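PDB 5US7: minor capsid protein VP1 from Human bocavirus 3, which forms, by self-assembly of 60 copies, the T=1 icosahedral capsid of the virus, and in its longest form carries a phospholipase A2-like region. Local coordinates for residues Ser87-Ser92 / Thr196-Ala201; Ile370-Leu375 / Thr524-Phe529. All blocks are in the same frame, centred on the assembly; numbering follows the deposited sequence.

Both interactions join irregular loops, and neither uses a helix or strand of its own. Interaction 1 pairs the loop after strand 54-65 with the loop after strand 185-190; those two strands run parallel as neighbours in the sheet. Interaction 2 pairs the loop between helix 331-334 and strand 381-382 with the tail that follows strand 466-482, itself an antiparallel partner of strand 54-65. They come in series along the chain and lie on opposite sides of its centre. The centres of interactions 1 and 2 are about 37 Å apart, and their nearest atoms are about 24 Å apart. Both also touch neighbouring subunits, so the two contacts lie at separate subunit interfaces of the capsid.

Interaction 1: residues Ser87-Ser92 / Thr196-Ala201; sequences SQRCVS and TIHELA
Ser87, Arg89 and His198 carry a buried van der Waals contact between two irregular loops, one leading from strand 54-65 to strand 96-98 and the other from strand 185-190 to helix 210-215. The backbones come nearest at Gln88 and His198, whose CA atoms are 5.1 Å apart. The CB of His198 is directed at the first loop, and with CG anti to the backbone N (chi1 -174°) the imidazole is laid alongside Ser87. There His198 CB lies 3.2 Å from Ser87 O, and the ring atom His198 ND1 lies 3.3 Å from Ser87 CB. A serine suits this place because its short side chain lets the imidazole lie close to the backbone. Along the ring's edge, near its plane, Arg89 CB meets His198 CD2 at 3.8 Å.

The rest of Arg89 bends at chi3 (64°) and carries its guanidinium over to the second loop. Thr196 CG2 covers one face of that flat group, 4.1 Å from Arg89 NE, so a methyl group lies against that face. Near the guanidinium plane, Arg89 NH2 is 2.8 Å from Ala201 O, but the angle is too poor for a hydrogen bond. Arg89 NH2 also lies 4.5 Å from His198 NE2, and a positive charge so near would probably disfavour protonation of the imidazole.

Backbone hydrogen bonds tie Gln88 to Ile78 and Arg89 to Ser77 within the first loop, while Ile213 of helix 210-215 packs on Thr196 and Ala201. Ile507 of one neighbouring subunit touches both Arg89 and His198, and Phe253 of another packs on Thr196. The contact thus joins two of the long loops that, in the parvovirus jelly-roll capsid protein, link the strands and form much of the surface and the subunit contacts.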
ATOM      1  N   SER A  87      -4.922 -72.242 -97.909  1.00 84.92           N
ATOM      2  CA  SER A  87      -5.412 -73.388 -97.157  1.00 84.92           C
ATOM      3  C   SER A  87      -5.846 -73.095 -95.723  1.00 84.92           C
ATOM      4  O   SER A  87      -6.089 -74.052 -94.985  1.00 84.92           O
ATOM      5  CB  SER A  87      -4.352 -74.487 -97.159  1.00 86.25           C
ATOM      6  OG  SER A  87      -4.109 -74.956 -98.471  1.00 86.25           O
ATOM      7  N   GLN A  88      -5.958 -71.829 -95.305  1.00 80.72           N
ATOM      8  CA  GLN A  88      -5.912 -71.481 -93.881  1.00 80.72           C
ATOM      9  C   GLN A  88      -6.759 -72.402 -93.017  1.00 80.72           C
ATOM     10  O   GLN A  88      -7.910 -72.699 -93.339  1.00 80.72           O
ATOM     11  CB  GLN A  88      -6.387 -70.043 -93.659  1.00 82.42           C
ATOM     12  CG  GLN A  88      -5.428 -68.959 -94.059  1.00 82.42           C
ATOM     13  CD  GLN A  88      -5.559 -68.571 -95.496  1.00 82.42           C
ATOM     14  OE1 GLN A  88      -6.338 -69.155 -96.244  1.00 82.42           O
ATOM     15  NE2 GLN A  88      -4.814 -67.554 -95.893  1.00 82.42           N
ATOM     16  N   ARG A  89      -6.157 -72.870 -91.922  1.00 73.93           N
ATOM     17  CA  ARG A  89      -6.817 -73.817 -91.032  1.00 73.93           C
ATOM     18  C   ARG A  89      -7.734 -73.131 -90.026  1.00 73.93           C
ATOM     19  O   ARG A  89      -8.781 -73.680 -89.666  1.00 73.93           O
ATOM     20  CB  ARG A  89      -5.772 -74.673 -90.319  1.00 74.73           C
ATOM     21  CG  ARG A  89      -4.931 -73.957 -89.300  1.00 74.73           C
ATOM     22  CD  ARG A  89      -4.056 -74.961 -88.596  1.00 74.73           C
ATOM     23  NE  ARG A  89      -3.117 -75.569 -89.531  1.00 74.73           N
ATOM     24  CZ  ARG A  89      -2.469 -76.705 -89.309  1.00 74.73           C
ATOM     25  NH1 ARG A  89      -2.661 -77.367 -88.180  1.00 74.73           N
ATOM     26  NH2 ARG A  89      -1.634 -77.179 -90.219  1.00 74.73           N
ATOM     27  N   CYS A  90      -7.355 -71.949 -89.564  1.00 64.80           N
ATOM     28  CA  CYS A  90      -8.105 -71.156 -88.583  1.00 64.80           C
ATOM     29  C   CYS A  90      -8.340 -71.972 -87.308  1.00 64.80           C
ATOM     30  O   CYS A  90      -7.569 -72.886 -87.001  1.00 64.80           O
ATOM     31  CB  CYS A  90      -9.369 -70.667 -89.253  1.00 64.69           C
ATOM     32  SG  CYS A  90     -10.441 -69.648 -88.238  1.00 64.69           S
ATOM     33  N   VAL A  91      -9.466 -71.716 -86.642  1.00 58.20           N
ATOM     34  CA  VAL A  91      -9.900 -72.265 -85.354  1.00 58.20           C
ATOM     35  C   VAL A  91     -11.293 -71.697 -85.150  1.00 58.20           C
ATOM     36  O   VAL A  91     -11.663 -70.705 -85.778  1.00 58.20           O
ATOM     37  CB  VAL A  91      -9.043 -71.872 -84.131  1.00 53.36           C
ATOM     38  CG1 VAL A  91      -7.624 -72.394 -84.156  1.00 53.36           C
ATOM     39  CG2 VAL A  91      -9.069 -70.394 -83.946  1.00 53.36           C
ATOM     40  N   SER A  92     -12.061 -72.276 -84.251  1.00 50.00           N
ATOM     41  CA  SER A  92     -13.362 -71.729 -83.931  1.00 50.00           C
ATOM     42  C   SER A  92     -13.481 -71.578 -82.430  1.00 50.00           C
ATOM     43  O   SER A  92     -12.839 -72.294 -81.667  1.00 50.00           O
ATOM     44  CB  SER A  92     -14.482 -72.599 -84.449  1.00 53.11           C
ATOM     45  OG  SER A  92     -14.520 -72.575 -85.856  1.00 53.11           O
ATOM     46  N   THR A 196      -1.679 -70.432 -87.640  1.00 64.72           N
ATOM     47  CA  THR A 196      -0.472 -70.503 -88.456  1.00 64.72           C
ATOM     48  C   THR A 196      -0.892 -70.671 -89.908  1.00 64.72           C
ATOM     49  O   THR A 196      -2.080 -70.788 -90.220  1.00 64.72           O
ATOM     50  CB  THR A 196       0.427 -71.658 -88.029  1.00 67.11           C
ATOM     51  OG1 THR A 196       1.687 -71.550 -88.698  1.00 67.11           O
ATOM     52  CG2 THR A 196      -0.215 -72.973 -88.413  1.00 67.11           C
ATOM     53  N   ILE A 197       0.094 -70.715 -90.793  1.00 73.11           N
ATOM     54  CA  ILE A 197      -0.163 -71.011 -92.196  1.00 73.11           C
ATOM     55  C   ILE A 197      -0.412 -72.504 -92.333  1.00 73.11           C
ATOM     56  O   ILE A 197       0.259 -73.318 -91.693  1.00 73.11           O
ATOM     57  CB  ILE A 197       1.012 -70.549 -93.073  1.00 72.17           C
ATOM     58  CG1 ILE A 197       1.237 -69.053 -92.920  1.00 72.17           C
ATOM     59  CG2 ILE A 197       0.721 -70.805 -94.530  1.00 72.17           C
ATOM     60  CD1 ILE A 197       2.338 -68.700 -91.989  1.00 72.17           C
ATOM     61  N   HIS A 198      -1.394 -72.878 -93.151  1.00 80.63           N
ATOM     62  CA  HIS A 198      -1.687 -74.296 -93.317  1.00 80.63           C
ATOM     63  C   HIS A 198      -0.615 -74.981 -94.150  1.00 80.63           C
ATOM     64  O   HIS A 198      -0.129 -76.055 -93.784  1.00 80.63           O
ATOM     65  CB  HIS A 198      -3.062 -74.479 -93.937  1.00 81.03           C
ATOM     66  CG  HIS A 198      -3.492 -75.906 -94.019  1.00 81.03           C
ATOM     67  ND1 HIS A 198      -3.131 -76.732 -95.059  1.00 81.03           N
ATOM     68  CD2 HIS A 198      -4.231 -76.662 -93.176  1.00 81.03           C
ATOM     69  CE1 HIS A 198      -3.645 -77.932 -94.863  1.00 81.03           C
ATOM     70  NE2 HIS A 198      -4.315 -77.917 -93.726  1.00 81.03           N
ATOM     71  N   GLU A 199      -0.227 -74.374 -95.264  1.00 83.42           N
ATOM     72  CA  GLU A 199       1.074 -74.658 -95.839  1.00 83.42           C
ATOM     73  C   GLU A 199       2.124 -74.282 -94.811  1.00 83.42           C
ATOM     74  O   GLU A 199       1.848 -73.518 -93.890  1.00 83.42           O
ATOM     75  CB  GLU A 199       1.267 -73.850 -97.118  1.00 90.95           C
ATOM     76  CG  GLU A 199       0.367 -74.277 -98.245  1.00 90.95           C
ATOM     77  CD  GLU A 199       0.723 -75.651 -98.730  1.00 90.95           C
ATOM     78  OE1 GLU A 199       1.932 -75.904 -98.840  1.00 90.95           O
ATOM     79  OE2 GLU A 199      -0.182 -76.475 -98.982  1.00 90.95           O
ATOM     80  N   LEU A 200       3.330 -74.838 -94.941  1.00 83.46           N
ATOM     81  CA  LEU A 200       4.304 -74.603 -93.880  1.00 83.46           C
ATOM     82  C   LEU A 200       3.755 -75.150 -92.571  1.00 83.46           C
ATOM     83  O   LEU A 200       3.188 -74.384 -91.789  1.00 83.46           O
ATOM     84  CB  LEU A 200       4.642 -73.118 -93.707  1.00 82.26           C
ATOM     85  CG  LEU A 200       5.655 -72.367 -94.560  1.00 82.26           C
ATOM     86  CD1 LEU A 200       5.170 -72.222 -95.975  1.00 82.26           C
ATOM     87  CD2 LEU A 200       5.883 -71.004 -93.944  1.00 82.26           C
ATOM     88  N   ALA A 201       3.943 -76.451 -92.322  1.00 84.20           N
ATOM     89  CA  ALA A 201       3.150 -77.308 -91.439  1.00 84.20           C
ATOM     90  C   ALA A 201       1.868 -77.808 -92.079  1.00 84.20           C
ATOM     91  O   ALA A 201       0.809 -77.793 -91.447  1.00 84.20           O
ATOM     92  CB  ALA A 201       2.793 -76.600 -90.134  1.00 78.07           C
TER

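Interaction 2: residues Ile370-Leu375 / Thr524-Phe529; sequences ISNPPL and TWDMCF
Trp525 lays one face of its indole against the backbone of Ser371 and Asn372, and this meeting of a flat ring with an extended chain is the heart of the contact. Ser371 CA makes a CH-pi interaction, 3.5 Å from the centroid of the five-membered ring of Trp525 and 28° off the ring normal. Beside it, Asn372 N stands 3.9 Å above the plane of the Trp525 ring system, over its centre. A large aromatic side chain suits this place, since one face can cover two successive residues. The indole N-H turns to the preceding carbonyl, Trp525 NE1 donating to Ile370 O over 3.0 Å; at 133° the bond is bent and weak.

Ser371 OG is anti to its own backbone N (chi1 179°), which brings it within 3.3 Å of Trp525 CZ2 in the six-membered ring, while its hydrogen bond is made with Tyr408 OH. The Asn372 side chain lies beside the CB of Trp525, with Asn372 CG 4.0 Å from Trp525 CB, and passes the indole in the opposite direction.

Next to the tryptophan, the peptide bond to Asp526 is modelled cis, and a type II beta turn from Asp526 to Phe529 follows, closed by Phe529 N bonding to Asp526 O. Thr524 OG1 donates a 2.7 Å hydrogen bond to Trp525 O. Asp526 forms a salt bridge with Arg492, part of the nuclear localization signal assigned by similarity, and Phe529 stacks on His494. Tyr408 also packs on Trp525.

The chemistry implies an attachment by ring face against backbone, with one CH-pi interaction, Asn372 N over the ring and only a weak hydrogen bond across it. The face contacts of Ser371 and Asn372 are the main restraint on the indole, and the N-H bond may help to orient it; the stronger polar links of Ser371 and Asp526 go to residues round about.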
ATOM      1  N   ILE A 370     -16.847 -48.960-105.859  1.00 67.40           N
ATOM      2  CA  ILE A 370     -15.591 -48.624-106.528  1.00 67.40           C
ATOM      3  C   ILE A 370     -14.983 -47.440-105.783  1.00 67.40           C
ATOM      4  O   ILE A 370     -14.994 -47.415-104.550  1.00 67.40           O
ATOM      5  CB  ILE A 370     -15.797 -48.340-108.028  1.00 66.69           C
ATOM      6  CG1 ILE A 370     -16.546 -49.495-108.671  1.00 66.69           C
ATOM      7  CG2 ILE A 370     -14.479 -48.307-108.768  1.00 66.69           C
ATOM      8  CD1 ILE A 370     -16.942 -49.237-110.098  1.00 66.69           C
ATOM      9  N   SER A 371     -14.485 -46.442-106.507  1.00 67.16           N
ATOM     10  CA  SER A 371     -13.815 -45.297-105.907  1.00 67.16           C
ATOM     11  C   SER A 371     -13.430 -44.337-107.019  1.00 67.16           C
ATOM     12  O   SER A 371     -13.341 -44.719-108.188  1.00 67.16           O
ATOM     13  CB  SER A 371     -12.575 -45.698-105.113  1.00 63.42           C
ATOM     14  OG  SER A 371     -11.942 -44.560-104.568  1.00 63.42           O
ATOM     15  N   ASN A 372     -13.183 -43.096-106.636  1.00 69.07           N
ATOM     16  CA  ASN A 372     -12.922 -42.018-107.572  1.00 69.07           C
ATOM     17  C   ASN A 372     -11.806 -41.153-107.021  1.00 69.07           C
ATOM     18  O   ASN A 372     -11.511 -41.201-105.821  1.00 69.07           O
ATOM     19  CB  ASN A 372     -14.174 -41.164-107.809  1.00 70.29           C
ATOM     20  CG  ASN A 372     -15.214 -41.878-108.632  1.00 70.29           C
ATOM     21  OD1 ASN A 372     -14.905 -42.807-109.372  1.00 70.29           O
ATOM     22  ND2 ASN A 372     -16.457 -41.432-108.526  1.00 70.29           N
ATOM     23  N   PRO A 373     -11.152 -40.368-107.867  1.00 69.98           N
ATOM     24  CA  PRO A 373     -10.226 -39.368-107.369  1.00 69.98           C
ATOM     25  C   PRO A 373     -10.973 -38.292-106.609  1.00 69.98           C
ATOM     26  O   PRO A 373     -12.023 -37.815-107.061  1.00 69.98           O
ATOM     27  CB  PRO A 373      -9.582 -38.815-108.645  1.00 72.86           C
ATOM     28  CG  PRO A 373     -10.583 -39.066-109.698  1.00 72.86           C
ATOM     29  CD  PRO A 373     -11.198 -40.379-109.339  1.00 72.86           C
ATOM     30  N   PRO A 374     -10.473 -37.891-105.441  1.00 68.06           N
ATOM     31  CA  PRO A 374     -11.145 -36.839-104.673  1.00 68.06           C
ATOM     32  C   PRO A 374     -11.109 -35.478-105.338  1.00 68.06           C
ATOM     33  O   PRO A 374     -11.827 -34.580-104.886  1.00 68.06           O
ATOM     34  CB  PRO A 374     -10.372 -36.827-103.353  1.00 65.25           C
ATOM     35  CG  PRO A 374      -9.030 -37.321-103.716  1.00 65.25           C
ATOM     36  CD  PRO A 374      -9.238 -38.346-104.789  1.00 65.25           C
ATOM     37  N   LEU A 375     -10.286 -35.298-106.370  1.00 67.38           N
ATOM     38  CA  LEU A 375      -9.966 -34.046-107.051  1.00 67.38           C
ATOM     39  C   LEU A 375      -8.978 -33.225-106.239  1.00 67.38           C
ATOM     40  O   LEU A 375      -8.592 -32.148-106.685  1.00 67.38           O
ATOM     41  CB  LEU A 375     -11.186 -33.173-107.385  1.00 69.13           C
ATOM     42  CG  LEU A 375     -12.140 -33.557-108.520  1.00 69.13           C
ATOM     43  CD1 LEU A 375     -12.610 -34.993-108.453  1.00 69.13           C
ATOM     44  CD2 LEU A 375     -13.326 -32.614-108.519  1.00 69.13           C
ATOM     45  N   THR A 524     -23.156 -44.941-105.785  1.00 63.51           N
ATOM     46  CA  THR A 524     -21.814 -44.671-106.266  1.00 63.51           C
ATOM     47  C   THR A 524     -21.153 -43.650-105.353  1.00 63.51           C
ATOM     48  O   THR A 524     -21.649 -43.331-104.275  1.00 63.51           O
ATOM     49  CB  THR A 524     -21.835 -44.154-107.710  1.00 67.79           C
ATOM     50  OG1 THR A 524     -22.617 -42.955-107.772  1.00 67.79           O
ATOM     51  CG2 THR A 524     -22.409 -45.191-108.672  1.00 67.79           C
ATOM     52  N   TRP A 525     -19.988 -43.194-105.784  1.00 66.24           N
ATOM     53  CA  TRP A 525     -19.387 -41.937-105.373  1.00 66.24           C
ATOM     54  C   TRP A 525     -20.127 -40.830-106.130  1.00 66.24           C
ATOM     55  O   TRP A 525     -20.701 -41.101-107.184  1.00 66.24           O
ATOM     56  CB  TRP A 525     -17.906 -41.967-105.724  1.00 65.31           C
ATOM     57  CG  TRP A 525     -17.143 -42.894-104.879  1.00 65.31           C
ATOM     58  CD1 TRP A 525     -17.248 -44.239-104.873  1.00 65.31           C
ATOM     59  CD2 TRP A 525     -16.036 -42.573-104.037  1.00 65.31           C
ATOM     60  NE1 TRP A 525     -16.349 -44.781-103.997  1.00 65.31           N
ATOM     61  CE2 TRP A 525     -15.581 -43.774-103.481  1.00 65.31           C
ATOM     62  CE3 TRP A 525     -15.403 -41.385-103.677  1.00 65.31           C
ATOM     63  CZ2 TRP A 525     -14.531 -43.826-102.585  1.00 65.31           C
ATOM     64  CZ3 TRP A 525     -14.363 -41.443-102.787  1.00 65.31           C
ATOM     65  CH2 TRP A 525     -13.938 -42.649-102.245  1.00 65.31           C
ATOM     66  N   ASP A 526     -20.131 -39.597-105.632  1.00 62.47           N
ATOM     67  CA  ASP A 526     -19.472 -39.214-104.401  1.00 62.47           C
ATOM     68  C   ASP A 526     -20.428 -39.229-103.230  1.00 62.47           C
ATOM     69  O   ASP A 526     -20.067 -38.809-102.141  1.00 62.47           O
ATOM     70  CB  ASP A 526     -18.846 -37.828-104.540  1.00 67.92           C
ATOM     71  CG  ASP A 526     -17.653 -37.817-105.471  1.00 67.92           C
ATOM     72  OD1 ASP A 526     -17.128 -38.905-105.783  1.00 67.92           O
ATOM     73  OD2 ASP A 526     -17.233 -36.718-105.884  1.00 67.92           O
ATOM     74  N   MET A 527     -21.666 -39.663-103.444  1.00 59.44           N
ATOM     75  CA  MET A 527     -22.493 -39.974-102.292  1.00 59.44           C
ATOM     76  C   MET A 527     -21.797 -41.069-101.498  1.00 59.44           C
ATOM     77  O   MET A 527     -21.118 -41.925-102.064  1.00 59.44           O
ATOM     78  CB  MET A 527     -23.905 -40.376-102.724  1.00 60.99           C
ATOM     79  CG  MET A 527     -24.023 -41.671-103.474  1.00 60.99           C
ATOM     80  SD  MET A 527     -25.638 -41.920-104.234  1.00 60.99           S
ATOM     81  CE  MET A 527     -25.387 -41.177-105.836  1.00 60.99           C
ATOM     82  N   CYS A 528     -21.980 -41.041-100.179  1.00 52.16           N
ATOM     83  CA  CYS A 528     -21.092 -41.523 -99.118  1.00 52.16           C
ATOM     84  C   CYS A 528     -20.136 -40.421 -98.677  1.00 52.16           C
ATOM     85  O   CYS A 528     -19.480 -40.570 -97.652  1.00 52.16           O
ATOM     86  CB  CYS A 528     -20.273 -42.768 -99.502  1.00 56.89           C
ATOM     87  SG  CYS A 528     -21.207 -44.261 -99.883  1.00 56.89           S
ATOM     88  N   PHE A 529     -20.061 -39.317 -99.412  1.00 49.42           N
ATOM     89  CA  PHE A 529     -19.448 -38.049 -99.035  1.00 49.42           C
ATOM     90  C   PHE A 529     -17.991 -38.148 -98.602  1.00 49.42           C
ATOM     91  O   PHE A 529     -17.685 -37.900 -97.441  1.00 49.42           O
ATOM     92  CB  PHE A 529     -20.266 -37.401 -97.927  1.00 49.16           C
ATOM     93  CG  PHE A 529     -21.643 -37.010 -98.349  1.00 49.16           C
ATOM     94  CD1 PHE A 529     -21.968 -36.882 -99.679  1.00 49.16           C
ATOM     95  CD2 PHE A 529     -22.618 -36.758 -97.409  1.00 49.16           C
ATOM     96  CE1 PHE A 529     -23.228 -36.519-100.067  1.00 49.16           C
ATOM     97  CE2 PHE A 529     -23.876 -36.394 -97.793  1.00 49.16           C
ATOM     98  CZ  PHE A 529     -24.182 -36.274 -99.120  1.00 49.16           C
TER